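Local structure of putative oxalate decarboxylase (Thermotoga maritima, 1O4T) at residues S69-H75 and G111-E117. The protein binds oxalate and manganese(II) as a homodimeric cupin and is a putative oxalate decarboxylase. Numbering follows the deposited sequence.
Sequences SVGLHKH and GESHSIE. With MN (manganese (II) ion), chain C; OXL (oxalate ion), chain D.
His-73, His-75 and His-114 each turn NE2 onto one manganese ion in the metal site of a cupin, a double-stranded beta-helix fold. Antiparallel strands 69-74 and 113-117 carry His-73 and His-114, and His-75 follows directly after the first strand. The shortest of the three bonds, 2.0 Å, runs from His-75 NE2 to the manganese. Glu-80 OE2 and the chelating oxalate, through O3 and O4, bring the metal to six donor atoms; Tyr-82 hydrogen-bonds the oxalate and stacks on His-114. Histidine suits the task because one ring nitrogen can bind metal while the other donates a hydrogen bond. In His-73 that second nitrogen, ND1, reaches Gly-71 O at 2.8 Å, almost exactly in the ring plane, which fixes the ring's rotation; in His-75, ND1 bonds to Glu-78. CG of both His-73 and His-114 sits between backbone N and carbonyl carbon (chi1 59° and 69°), sending the rings side by side in the same direction, their planes turned 61° apart. The His-75 ring stands perpendicular to that of His-114.

Backbone bonds pair His-73 with His-114 in both directions, the shorter running from His-114 N to His-73 O at 2.8 Å. A beta bulge shifts the register between this pair and Val-70 with Ile-116, buried beta-branched residues whose apolar side chains suit the barrel interior and meet at Val-70 CB and Ile-116 CG2. On the other face, Lys-74 CB lies beside Ser-113 OG. Gly-111, whose positive phi would jam a side chain against the preceding carbonyl, donates its N to His-75 O at 2.7 Å.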
loop_
_atom_site.group_PDB
_atom_site.type_symbol
_atom_site.label_atom_id
_atom_site.label_comp_id
_atom_site.label_asym_id
_atom_site.label_seq_id
_atom_site.Cartn_x
_atom_site.Cartn_y
_atom_site.Cartn_z
ATOM N N SER A 69 -10.651 6.009 16.309
ATOM C CA SER A 69 -9.435 6.708 15.899
ATOM C C SER A 69 -8.208 5.957 16.346
ATOM O O SER A 69 -8.261 5.170 17.295
ATOM C CB SER A 69 -9.386 8.117 16.476
ATOM O OG SER A 69 -9.126 8.151 17.886
ATOM N N VAL A 70 -7.101 6.171 15.634
ATOM C CA VAL A 70 -5.769 5.873 16.167
ATOM C C VAL A 70 -5.271 7.176 16.769
ATOM O O VAL A 70 -5.301 8.206 16.116
ATOM C CB VAL A 70 -4.798 5.437 15.090
ATOM C CG1 VAL A 70 -3.443 5.178 15.681
ATOM C CG2 VAL A 70 -5.323 4.214 14.362
ATOM N N GLY A 71 -4.808 7.117 18.015
ATOM C CA GLY A 71 -4.479 8.296 18.788
ATOM C C GLY A 71 -3.177 8.910 18.367
ATOM O O GLY A 71 -2.401 8.299 17.641
ATOM N N LEU A 72 -2.954 10.142 18.806
ATOM C CA LEU A 72 -1.740 10.865 18.458
ATOM C C LEU A 72 -0.522 10.142 19.006
ATOM O O LEU A 72 -0.488 9.771 20.178
ATOM C CB LEU A 72 -1.801 12.329 18.960
ATOM C CG LEU A 72 -0.666 13.308 18.593
ATOM C CD1 LEU A 72 -0.729 13.683 17.118
ATOM C CD2 LEU A 72 -0.722 14.569 19.450
ATOM N N HIS A 73 0.459 9.885 18.126
ATOM C CA HIS A 73 1.724 9.318 18.542
ATOM C C HIS A 73 2.799 9.738 17.570
ATOM O O HIS A 73 2.524 10.107 16.431
ATOM C CB HIS A 73 1.680 7.792 18.567
ATOM C CG HIS A 73 1.345 7.205 17.241
ATOM N ND1 HIS A 73 0.099 7.339 16.678
ATOM C CD2 HIS A 73 2.108 6.563 16.328
ATOM C CE1 HIS A 73 0.096 6.766 15.484
ATOM N NE2 HIS A 73 1.298 6.273 15.256
ATOM N N LYS A 74 4.026 9.624 18.048
ATOM C CA LYS A 74 5.217 10.100 17.381
ATOM C C LYS A 74 6.001 8.943 16.780
ATOM O O LYS A 74 6.048 7.854 17.346
ATOM C CB LYS A 74 6.110 10.785 18.416
ATOM C CG LYS A 74 7.340 11.424 17.846
ATOM C CD LYS A 74 8.054 12.176 18.912
ATOM C CE LYS A 74 9.321 12.824 18.386
ATOM N NZ LYS A 74 9.985 13.478 19.526
ATOM N N HIS A 75 6.630 9.222 15.641
ATOM C CA HIS A 75 7.557 8.315 14.980
ATOM C C HIS A 75 8.965 8.911 14.983
ATOM O O HIS A 75 9.137 10.066 14.657
ATOM C CB HIS A 75 7.043 8.030 13.564
ATOM C CG HIS A 75 5.840 7.135 13.542
ATOM N ND1 HIS A 75 5.946 5.771 13.696
ATOM C CD2 HIS A 75 4.510 7.405 13.480
ATOM C CE1 HIS A 75 4.740 5.235 13.705
ATOM N NE2 HIS A 75 3.846 6.197 13.543
ATOM N N GLY A 111 10.198 12.105 13.254
ATOM C CA GLY A 111 10.116 13.244 14.140
ATOM C C GLY A 111 8.742 13.848 14.245
ATOM O O GLY A 111 8.503 14.619 15.161
ATOM N N GLU A 112 7.844 13.519 13.303
ATOM C CA GLU A 112 6.463 13.992 13.357
ATOM C C GLU A 112 5.544 13.047 14.131
ATOM O O GLU A 112 5.795 11.864 14.235
ATOM C CB GLU A 112 5.888 14.157 11.959
ATOM C CG GLU A 112 6.726 14.995 11.024
ATOM C CD GLU A 112 6.018 15.320 9.720
ATOM O OE1 GLU A 112 5.334 14.444 9.106
ATOM O OE2 GLU A 112 6.165 16.478 9.301
ATOM N N SER A 113 4.445 13.587 14.622
ATOM C CA SER A 113 3.414 12.818 15.294
ATOM C C SER A 113 2.165 12.883 14.447
ATOM O O SER A 113 1.925 13.904 13.781
ATOM C CB SER A 113 3.117 13.395 16.667
ATOM O OG SER A 113 4.268 13.421 17.480
ATOM N N HIS A 114 1.373 11.800 14.464
ATOM C CA HIS A 114 0.125 11.751 13.722
ATOM C C HIS A 114 -0.986 10.968 14.433
ATOM O O HIS A 114 -0.735 10.287 15.448
ATOM C CB HIS A 114 0.322 11.200 12.270
ATOM C CG HIS A 114 0.674 9.743 12.185
ATOM N ND1 HIS A 114 0.895 9.115 10.973
ATOM C CD2 HIS A 114 0.929 8.815 13.137
ATOM C CE1 HIS A 114 1.244 7.853 11.181
ATOM N NE2 HIS A 114 1.274 7.642 12.485
ATOM N N SER A 115 -2.197 11.094 13.867
ATOM C CA SER A 115 -3.388 10.387 14.330
ATOM C C SER A 115 -4.316 10.303 13.151
ATOM O O SER A 115 -4.103 11.004 12.151
ATOM C CB SER A 115 -4.086 11.125 15.468
ATOM O OG SER A 115 -4.540 12.389 15.073
ATOM N N ILE A 116 -5.354 9.481 13.255
ATOM C CA ILE A 116 -6.346 9.415 12.194
ATOM C C ILE A 116 -7.672 9.007 12.788
ATOM O O ILE A 116 -7.723 8.098 13.634
ATOM C CB ILE A 116 -5.874 8.434 11.053
ATOM C CG1 ILE A 116 -6.875 8.379 9.901
ATOM C CG2 ILE A 116 -5.614 7.039 11.578
ATOM C CD1 ILE A 116 -6.259 7.832 8.565
ATOM N N GLU A 117 -8.729 9.700 12.381
ATOM C CA GLU A 117 -10.069 9.448 12.899
ATOM C C GLU A 117 -11.088 9.179 11.793
ATOM O O GLU A 117 -11.129 9.885 10.761
ATOM C CB GLU A 117 -10.541 10.635 13.739
ATOM C CG GLU A 117 -11.812 10.328 14.508
ATOM C CD GLU A 117 -12.236 11.422 15.479
ATOM O OE1 GLU A 117 -11.374 12.212 15.919
ATOM O OE2 GLU A 117 -13.438 11.458 15.820
HETATM MN MN MN C . 1.901 5.724 13.253
HETATM C C1 OXL D . 0.112 3.588 13.131
HETATM C C2 OXL D . 1.217 3.004 13.897
HETATM O O1 OXL D . -0.840 2.719 12.731
HETATM O O2 OXL D . 1.051 1.735 14.312
HETATM O O3 OXL D . 0.072 4.802 12.840
HETATM O O4 OXL D . 2.267 3.617 14.115
#